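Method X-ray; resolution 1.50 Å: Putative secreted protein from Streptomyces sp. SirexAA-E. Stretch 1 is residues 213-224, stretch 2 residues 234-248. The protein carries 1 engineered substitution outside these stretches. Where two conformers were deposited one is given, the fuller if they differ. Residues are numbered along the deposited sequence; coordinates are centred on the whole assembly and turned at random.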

ATOM      1  N   LEU A 213       3.799  18.465  -4.295  1.00 13.43           N
ATOM      2  CA  LEU A 213       2.624  18.918  -5.028  1.00 12.77           C
ATOM      3  C   LEU A 213       1.663  19.601  -4.055  1.00 11.66           C
ATOM      4  O   LEU A 213       1.389  19.073  -2.978  1.00 12.19           O
ATOM      5  CB  LEU A 213       1.935  17.745  -5.732  1.00 14.39           C
ATOM      6  CG  LEU A 213       2.643  17.038  -6.897  1.00 15.84           C
ATOM      7  CD1 LEU A 213       3.928  16.330  -6.491  1.00 22.80           C
ATOM      8  CD2 LEU A 213       1.702  16.024  -7.503  1.00 17.10           C
ATOM      9  N   GLU A 214       1.153  20.772  -4.430  1.00 13.98           N
ATOM     10  CA  GLU A 214       0.286  21.542  -3.541  1.00 15.04           C
ATOM     11  C   GLU A 214      -0.994  20.787  -3.162  1.00 13.84           C
ATOM     12  O   GLU A 214      -1.452  20.858  -2.016  1.00 13.59           O
ATOM     13  CB  GLU A 214      -0.064  22.880  -4.197  1.00 17.93           C
ATOM     14  CG  GLU A 214      -0.977  23.780  -3.371  1.00 21.28           C
ATOM     15  CD  GLU A 214      -0.243  24.525  -2.266  1.00 24.79           C
ATOM     16  OE1 GLU A 214       1.001  24.437  -2.209  1.00 25.75           O
ATOM     17  OE2 GLU A 214      -0.918  25.208  -1.458  1.00 26.93           O
ATOM     18  N   THR A 215      -1.564  20.063  -4.121  1.00 14.32           N
ATOM     19  CA  THR A 215      -2.775  19.283  -3.881  1.00 13.64           C
ATOM     20  C   THR A 215      -2.679  17.884  -4.483  1.00 14.13           C
ATOM     21  O   THR A 215      -1.842  17.622  -5.352  1.00 15.05           O
ATOM     22  CB  THR A 215      -4.035  19.964  -4.467  1.00 15.72           C
ATOM     23  OG1 THR A 215      -3.916  20.068  -5.895  1.00 18.44           O
ATOM     24  CG2 THR A 215      -4.240  21.348  -3.864  1.00 14.26           C
ATOM     25  N   THR A 216      -3.555  16.996  -4.018  1.00 13.83           N
ATOM     26  CA  THR A 216      -3.741  15.685  -4.629  1.00 13.19           C
ATOM     27  C   THR A 216      -4.919  15.785  -5.605  1.00 12.21           C
ATOM     28  O   THR A 216      -5.997  16.221  -5.206  1.00 13.95           O
ATOM     29  CB  THR A 216      -4.006  14.608  -3.566  1.00 13.09           C
ATOM     30  OG1 THR A 216      -3.014  14.697  -2.527  1.00 12.51           O
ATOM     31  CG2 THR A 216      -3.982  13.213  -4.189  1.00 12.84           C
ATOM     32  N   PRO A 217      -4.717  15.406  -6.886  1.00 12.79           N
ATOM     33  CA  PRO A 217      -5.751  15.644  -7.909  1.00 14.73           C
ATOM     34  C   PRO A 217      -7.126  15.136  -7.492  1.00 14.19           C
ATOM     35  O   PRO A 217      -8.132  15.851  -7.602  1.00 15.40           O
ATOM     36  CB  PRO A 217      -5.230  14.873  -9.126  1.00 16.91           C
ATOM     37  CG  PRO A 217      -3.757  14.845  -8.948  1.00 18.81           C
ATOM     38  CD  PRO A 217      -3.486  14.834  -7.464  1.00 14.90           C
ATOM     39  N   VAL A 218      -7.164  13.889  -7.045  1.00 13.84           N
ATOM     40  CA  VAL A 218      -8.367  13.254  -6.506  0.53 14.26           C
ATOM     41  C   VAL A 218      -7.954  12.374  -5.335  1.00 13.03           C
ATOM     42  O   VAL A 218      -6.948  11.669  -5.446  1.00 14.08           O
ATOM     43  CB  VAL A 218      -9.090  12.358  -7.553  0.53 15.59           C
ATOM     44  CG1 VAL A 218     -10.450  11.910  -7.035  0.53 16.64           C
ATOM     45  CG2 VAL A 218      -9.212  13.050  -8.911  0.53 15.87           C
ATOM     46  N   SER A 219      -8.704  12.387  -4.238  1.00 13.10           N
ATOM     47  CA  SER A 219      -8.502  11.386  -3.204  1.00 12.71           C
ATOM     48  C   SER A 219      -9.828  11.110  -2.521  1.00 12.73           C
ATOM     49  O   SER A 219     -10.749  11.936  -2.543  1.00 14.77           O
ATOM     50  CB  SER A 219      -7.438  11.816  -2.184  1.00 14.00           C
ATOM     51  OG  SER A 219      -7.811  12.994  -1.491  1.00 14.36           O
ATOM     52  N   ARG A 220      -9.939   9.923  -1.951  1.00 11.89           N
ATOM     53  CA  ARG A 220     -11.137   9.558  -1.217  1.00 13.06           C
ATOM     54  C   ARG A 220     -10.689   8.715  -0.045  1.00 12.31           C
ATOM     55  O   ARG A 220     -10.120   7.651  -0.246  1.00 14.39           O
ATOM     56  CB  ARG A 220     -12.119   8.795  -2.099  1.00 13.84           C
ATOM     57  CG  ARG A 220     -13.442   8.485  -1.404  1.00 13.34           C
ATOM     58  CD  ARG A 220     -14.429   7.872  -2.390  1.00 13.98           C
ATOM     59  NE  ARG A 220     -13.943   6.600  -2.927  1.00 11.62           N
ATOM     60  CZ  ARG A 220     -14.350   6.070  -4.084  1.00 10.81           C
ATOM     61  NH1 ARG A 220     -15.252   6.699  -4.834  1.00 13.07           N
ATOM     62  NH2 ARG A 220     -13.850   4.908  -4.497  1.00 12.52           N
ATOM     63  N   GLU A 221     -10.908   9.194   1.175  1.00 13.05           N
ATOM     64  CA  GLU A 221     -10.330   8.494   2.311  1.00 12.47           C
ATOM     65  C   GLU A 221     -10.918   7.091   2.466  1.00 12.05           C
ATOM     66  O   GLU A 221     -12.091   6.828   2.145  1.00 13.32           O
ATOM     67  CB  GLU A 221     -10.494   9.300   3.602  1.00 12.08           C
ATOM     68  CG  GLU A 221      -9.877  10.699   3.543  1.00 12.39           C
ATOM     69  CD  GLU A 221      -8.418  10.718   3.062  1.00 13.01           C
ATOM     70  OE1 GLU A 221      -7.668   9.741   3.289  1.00 13.90           O
ATOM     71  OE2 GLU A 221      -8.017  11.737   2.454  1.00 12.70           O
ATOM     72  N   LYS A 222     -10.068   6.184   2.930  1.00 11.05           N
ATOM     73  CA  LYS A 222     -10.441   4.783   3.100  1.00 11.29           C
ATOM     74  C   LYS A 222     -11.582   4.609   4.101  1.00 12.41           C
ATOM     75  O   LYS A 222     -11.571   5.225   5.168  1.00 12.55           O
ATOM     76  CB  LYS A 222      -9.220   3.984   3.556  1.00 12.84           C
ATOM     77  CG  LYS A 222      -9.443   2.490   3.576  1.00 13.61           C
ATOM     78  CD  LYS A 222      -8.248   1.764   4.183  1.00 13.93           C
ATOM     79  CE  LYS A 222      -8.188   1.975   5.686  1.00 15.88           C
ATOM     80  NZ  LYS A 222      -9.317   1.333   6.457  1.00 17.64           N
ATOM     81  N   PRO A 223     -12.585   3.778   3.759  1.00 11.82           N
ATOM     82  CA  PRO A 223     -13.639   3.494   4.738  1.00 12.28           C
ATOM     83  C   PRO A 223     -13.079   2.825   5.992  1.00 11.94           C
ATOM     84  O   PRO A 223     -12.061   2.123   5.919  1.00 12.19           O
ATOM     85  CB  PRO A 223     -14.579   2.544   3.981  1.00 13.20           C
ATOM     86  CG  PRO A 223     -14.358   2.886   2.523  1.00 13.93           C
ATOM     87  CD  PRO A 223     -12.882   3.193   2.437  1.00 12.93           C
ATOM     88  N   PHE A 224     -13.728   3.041   7.128  1.00 12.40           N
ATOM     89  CA  PHE A 224     -13.265   2.432   8.373  1.00 13.16           C
ATOM     90  C   PHE A 224     -14.432   2.120   9.305  1.00 13.12           C
ATOM     91  O   PHE A 224     -15.478   2.793   9.289  1.00 14.41           O
ATOM     92  CB  PHE A 224     -12.243   3.338   9.083  1.00 13.59           C
ATOM     93  CG  PHE A 224     -12.775   4.708   9.409  1.00 13.30           C
ATOM     94  CD1 PHE A 224     -13.344   4.970  10.651  1.00 14.57           C
ATOM     95  CD2 PHE A 224     -12.721   5.732   8.472  1.00 13.78           C
ATOM     96  CE1 PHE A 224     -13.846   6.232  10.957  1.00 13.99           C
ATOM     97  CE2 PHE A 224     -13.231   6.997   8.767  1.00 13.63           C
ATOM     98  CZ  PHE A 224     -13.793   7.244  10.011  1.00 13.93           C
ATOM     99  N   VAL A 234     -19.797   1.459   9.315  1.00 13.86           N
ATOM    100  CA  VAL A 234     -18.617   1.762   8.527  1.00 13.58           C
ATOM    101  C   VAL A 234     -18.785   3.149   7.926  1.00 14.39           C
ATOM    102  O   VAL A 234     -19.794   3.436   7.269  1.00 14.42           O
ATOM    103  CB  VAL A 234     -18.374   0.715   7.429  1.00 14.28           C
ATOM    104  CG1 VAL A 234     -17.258   1.183   6.487  1.00 14.46           C
ATOM    105  CG2 VAL A 234     -18.036  -0.633   8.056  1.00 15.10           C
ATOM    106  N   PHE A 235     -17.814   4.022   8.185  1.00 13.83           N
ATOM    107  CA  PHE A 235     -17.864   5.365   7.634  1.00 13.72           C
ATOM    108  C   PHE A 235     -17.247   5.354   6.254  1.00 12.56           C
ATOM    109  O   PHE A 235     -16.172   4.774   6.057  1.00 14.09           O
ATOM    110  CB  PHE A 235     -17.149   6.382   8.526  1.00 14.48           C
ATOM    111  CG  PHE A 235     -17.356   7.803   8.083  1.00 14.57           C
ATOM    112  CD1 PHE A 235     -18.600   8.407   8.209  1.00 17.44           C
ATOM    113  CD2 PHE A 235     -16.320   8.526   7.519  1.00 15.89           C
ATOM    114  CE1 PHE A 235     -18.799   9.715   7.792  1.00 19.36           C
ATOM    115  CE2 PHE A 235     -16.513   9.838   7.106  1.00 18.09           C
ATOM    116  CZ  PHE A 235     -17.757  10.427   7.239  1.00 19.35           C
ATOM    117  N   VAL A 236     -17.942   5.985   5.305  1.00 12.88           N
ATOM    118  CA  VAL A 236     -17.524   6.010   3.907  1.00 13.51           C
ATOM    119  C   VAL A 236     -17.297   7.460   3.475  1.00 13.92           C
ATOM    120  O   VAL A 236     -18.232   8.156   3.078  1.00 15.86           O
ATOM    121  CB  VAL A 236     -18.570   5.344   2.986  1.00 14.53           C
ATOM    122  CG1 VAL A 236     -18.069   5.309   1.550  1.00 15.90           C
ATOM    123  CG2 VAL A 236     -18.879   3.933   3.466  1.00 15.91           C
ATOM    124  N   PRO A 237     -16.052   7.937   3.589  1.00 13.26           N
ATOM    125  CA  PRO A 237     -15.742   9.327   3.219  1.00 13.22           C
ATOM    126  C   PRO A 237     -16.100   9.657   1.773  1.00 15.60           C
ATOM    127  O   PRO A 237     -15.959   8.809   0.886  1.00 16.49           O
ATOM    128  CB  PRO A 237     -14.227   9.412   3.434  1.00 14.71           C
ATOM    129  CG  PRO A 237     -13.963   8.400   4.509  1.00 14.84           C
ATOM    130  CD  PRO A 237     -14.897   7.258   4.204  1.00 15.51           C
ATOM    131  N   ALA A 238     -16.565  10.884   1.554  1.00 17.08           N
ATOM    132  CA  ALA A 238     -16.813  11.396   0.212  1.00 18.53           C
ATOM    133  C   ALA A 238     -15.488  11.780  -0.449  1.00 16.87           C
ATOM    134  O   ALA A 238     -14.505  12.071   0.241  1.00 17.67           O
ATOM    135  CB  ALA A 238     -17.737  12.593   0.264  1.00 21.60           C
ATOM    136  N   LYS A 239     -15.458  11.802  -1.776  1.00 15.95           N
ATOM    137  CA  LYS A 239     -14.210  12.127  -2.461  1.00 15.34           C
ATOM    138  C   LYS A 239     -13.916  13.620  -2.392  1.00 15.19           C
ATOM    139  O   LYS A 239     -14.820  14.451  -2.259  1.00 17.46           O
ATOM    140  CB  LYS A 239     -14.233  11.647  -3.919  1.00 20.26           C
ATOM    141  CG  LYS A 239     -14.787  12.602  -4.947  1.00 24.08           C
ATOM    142  CD  LYS A 239     -14.555  12.038  -6.362  1.00 26.32           C
ATOM    143  CE  LYS A 239     -14.997  13.019  -7.442  1.00 30.87           C
ATOM    144  NZ  LYS A 239     -16.454  13.296  -7.370  1.00 34.29           N
ATOM    145  N   ARG A 240     -12.626  13.932  -2.451  1.00 15.42           N
ATOM    146  CA  ARG A 240     -12.133  15.300  -2.532  1.00 13.95           C
ATOM    147  C   ARG A 240     -11.382  15.495  -3.843  1.00 13.90           C
ATOM    148  O   ARG A 240     -10.640  14.619  -4.270  1.00 18.57           O
ATOM    149  CB  ARG A 240     -11.203  15.612  -1.358  1.00 15.13           C
ATOM    150  CG  ARG A 240     -11.873  15.650  -0.011  1.00 16.11           C
ATOM    151  CD  ARG A 240     -10.943  16.274   1.014  1.00 18.71           C
ATOM    152  NE  ARG A 240      -9.948  15.340   1.536  1.00 16.91           N
ATOM    153  CZ  ARG A 240      -8.937  15.703   2.320  1.00 15.00           C
ATOM    154  NH1 ARG A 240      -8.765  16.988   2.627  1.00 16.35           N
ATOM    155  NH2 ARG A 240      -8.083  14.794   2.776  1.00 14.48           N
ATOM    156  N   THR A 241     -11.573  16.633  -4.492  1.00 15.72           N
ATOM    157  CA  THR A 241     -10.750  16.963  -5.652  1.00 17.09           C
ATOM    158  C   THR A 241      -9.800  18.087  -5.262  1.00 17.26           C
ATOM    159  O   THR A 241     -10.169  18.974  -4.488  1.00 18.12           O
ATOM    160  CB  THR A 241     -11.600  17.371  -6.865  1.00 20.36           C
ATOM    161  OG1 THR A 241     -12.366  18.530  -6.536  1.00 25.24           O
ATOM    162  CG2 THR A 241     -12.551  16.256  -7.232  1.00 19.47           C
ATOM    163  N   ASN A 242      -8.573  18.029  -5.776  1.00 16.48           N
ATOM    164  CA  ASN A 242      -7.531  18.972  -5.383  1.00 15.02           C
ATOM    165  C   ASN A 242      -7.434  19.064  -3.863  1.00 15.81           C
ATOM    166  O   ASN A 242      -7.484  20.149  -3.277  1.00 16.80           O
ATOM    167  CB  ASN A 242      -7.793  20.342  -6.002  1.00 17.85           C
ATOM    168  CG  ASN A 242      -7.741  20.301  -7.512  1.00 24.22           C
ATOM    169  OD1 ASN A 242      -6.866  19.655  -8.091  1.00 26.73           O
ATOM    170  ND2 ASN A 242      -8.684  20.965  -8.155  1.00 27.10           N
ATOM    171  N   ALA A 243      -7.315  17.894  -3.242  1.00 14.37           N
ATOM    172  CA  ALA A 243      -7.300  17.761  -1.795  1.00 13.10           C
ATOM    173  C   ALA A 243      -6.035  18.354  -1.183  1.00 13.46           C
ATOM    174  O   ALA A 243      -4.949  18.266  -1.759  1.00 13.26           O
ATOM    175  CB  ALA A 243      -7.430  16.297  -1.412  1.00 13.85           C
ATOM    176  N   ARG A 244      -6.187  18.940  -0.000  1.00 13.40           N
ATOM    177  CA  ARG A 244      -5.054  19.429   0.768  1.00 12.46           C
ATOM    178  C   ARG A 244      -5.422  19.422   2.242  1.00 12.74           C
ATOM    179  O   ARG A 244      -6.529  19.825   2.610  1.00 14.26           O
ATOM    180  CB  ARG A 244      -4.641  20.830   0.309  1.00 14.51           C
ATOM    181  CG  ARG A 244      -3.429  21.400   1.047  1.00 13.47           C
ATOM    182  CD  ARG A 244      -2.929  22.699   0.405  1.00 14.90           C
ATOM    183  NE  ARG A 244      -1.870  23.315   1.203  1.00 16.44           N
ATOM    184  CZ  ARG A 244      -0.585  22.977   1.138  1.00 15.64           C
ATOM    185  NH1 ARG A 244      -0.183  22.040   0.286  1.00 15.39           N
ATOM    186  NH2 ARG A 244       0.302  23.588   1.921  1.00 16.74           N
ATOM    187  N   GLY A 245      -4.498  18.949   3.079  1.00 13.69           N
ATOM    188  CA  GLY A 245      -4.748  18.844   4.508  1.00 12.11           C
ATOM    189  C   GLY A 245      -5.694  17.709   4.848  1.00 12.78           C
ATOM    190  O   GLY A 245      -6.143  16.978   3.966  1.00 13.99           O
ATOM    191  N   THR A 246      -6.005  17.567   6.133  1.00 12.98           N
ATOM    192  CA  THR A 246      -6.817  16.448   6.583  1.00 13.03           C
ATOM    193  C   THR A 246      -8.296  16.641   6.246  1.00 14.01           C
ATOM    194  O   THR A 246      -8.775  17.768   6.057  1.00 14.65           O
ATOM    195  CB  THR A 246      -6.688  16.227   8.099  1.00 13.21           C
ATOM    196  OG1 THR A 246      -7.247  17.349   8.794  1.00 15.80           O
ATOM    197  CG2 THR A 246      -5.224  16.037   8.499  1.00 13.84           C
ATOM    198  N   SER A 247      -9.017  15.526   6.203  1.00 13.59           N
ATOM    199  CA  SER A 247     -10.444  15.538   5.917  1.00 15.67           C
ATOM    200  C   SER A 247     -11.277  15.880   7.153  1.00 15.62           C
ATOM    201  O   SER A 247     -12.441  16.291   7.039  1.00 19.75           O
ATOM    202  CB  SER A 247     -10.882  14.176   5.375  1.00 15.10           C
ATOM    203  OG  SER A 247     -10.807  13.183   6.389  1.00 15.52           O
ATOM    204  N   TRP A 248     -10.674  15.701   8.326  1.00 13.55           N
ATOM    205  CA  TRP A 248     -11.386  15.752   9.605  1.00 15.21           C
ATOM    206  C   TRP A 248     -10.977  16.938  10.480  1.00 19.68           C
ATOM    207  O   TRP A 248     -11.555  17.155  11.550  1.00 22.30           O
ATOM    208  CB  TRP A 248     -11.153  14.448  10.380  1.00 15.38           C
ATOM    209  CG  TRP A 248      -9.684  14.089  10.469  1.00 14.47           C
ATOM    210  CD1 TRP A 248      -8.974  13.306   9.595  1.00 14.21           C
ATOM    211  CD2 TRP A 248      -8.746  14.515  11.473  1.00 14.25           C
ATOM    212  NE1 TRP A 248      -7.661  13.219   9.999  1.00 14.87           N
ATOM    213  CE2 TRP A 248      -7.498  13.948  11.148  1.00 14.37           C
ATOM    214  CE3 TRP A 248      -8.845  15.317  12.618  1.00 15.74           C
ATOM    215  CZ2 TRP A 248      -6.357  14.158  11.926  1.00 14.99           C
ATOM    216  CZ3 TRP A 248      -7.711  15.526  13.387  1.00 16.92           C
ATOM    217  CH2 TRP A 248      -6.484  14.945  13.041  1.00 16.62           C
TER
HETATM  218  O   HOH W   1      -4.543  18.689  -8.002  1.00 32.10           O
HETATM  219  O   HOH W   2      -9.628  12.715   0.550  1.00 15.39           O
HETATM  220  O   HOH W   3     -12.046  11.872   1.235  1.00 16.10           O
HETATM  221  O   HOH W   4     -14.578   6.202   1.030  1.00 18.08           O

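The two stretches form an irregular antiparallel pairing, in which short runs of backbone hydrogen bonds are joined by water bridges and supported by two arginine–glutamate salt bridges. About 1030 Å² of surface is buried between them, both sides summed.

Thr216 and Ala243 make a hydrogen-bonded pair. Thr216 N donates to Ala243 O at 2.9 Å, and Ala243 N returns a bond to Thr216 O at 2.9 Å. Next to it the chains turn a corner, at Pro217–Val218 in one and Thr241–Asn242 in the other. Proline has no amide hydrogen, but its carbonyl still serves: Asn242 N donates to Pro217 O at 2.9 Å. Ser219 and Arg240 then pair, with Ser219 N to Arg240 O at 3.0 Å and Arg240 N to Ser219 O at 2.7 Å.

Beyond this the direct ladder lapses, and water fills the gap. Water 3 accepts from Glu221 N at 2.9 Å and donates to Ala238 O at 2.7 Å. Water 4 donates to Glu221 O at 2.8 Å and to Pro237 O at 3.0 Å. The Pro237 ring packs on Glu221, with Pro237 CG 3.7 Å from Glu221 CB. Direct pairing resumes at Phe224 and Phe235, where Phe224 N reaches Phe235 O at 3.2 Å and Phe235 N reaches Phe224 O at 2.9 Å.

The side chains of these two phenylalanines share a face of the sheet. Phe235 CB sits over the Phe224 ring, 4.1 Å from its centroid, in a CH-pi contact. The rings themselves meet obliquely, Phe224 CE2 to Phe235 CD2 at 3.7 Å. Nearby, Pro223 CB meets Val234 CG1 at 3.9 Å, an apolar contact.

Arg240 makes several polar contacts. Its NH2 donates to Glu221 OE2 at 3.1 Å, in a salt bridge lying near the guanidinium plane. Its NE donates to water 2 at 2.8 Å. That water in turn donates to Ser219 OG and Glu221 OE2, both at 2.7 Å, so one solvent molecule ties three side chains together. Within its own stretch, Arg240 NH1 also holds Gly245 O at 2.9 Å.

Arg244 works differently. Its NH1 donates to the backbone Glu214 O at 2.9 Å. The carboxylate of Glu214 lies over one face of the guanidinium, OE2 to Arg244 NE at 3.4 Å. This salt bridge rests on charge alone, since no N-H points at the oxygen. Separately, near the corner of stretch 2, water 1 links Thr215 OG1, at 2.6 Å, to Asn242 OD1, at 2.5 Å; the water donates to OD1.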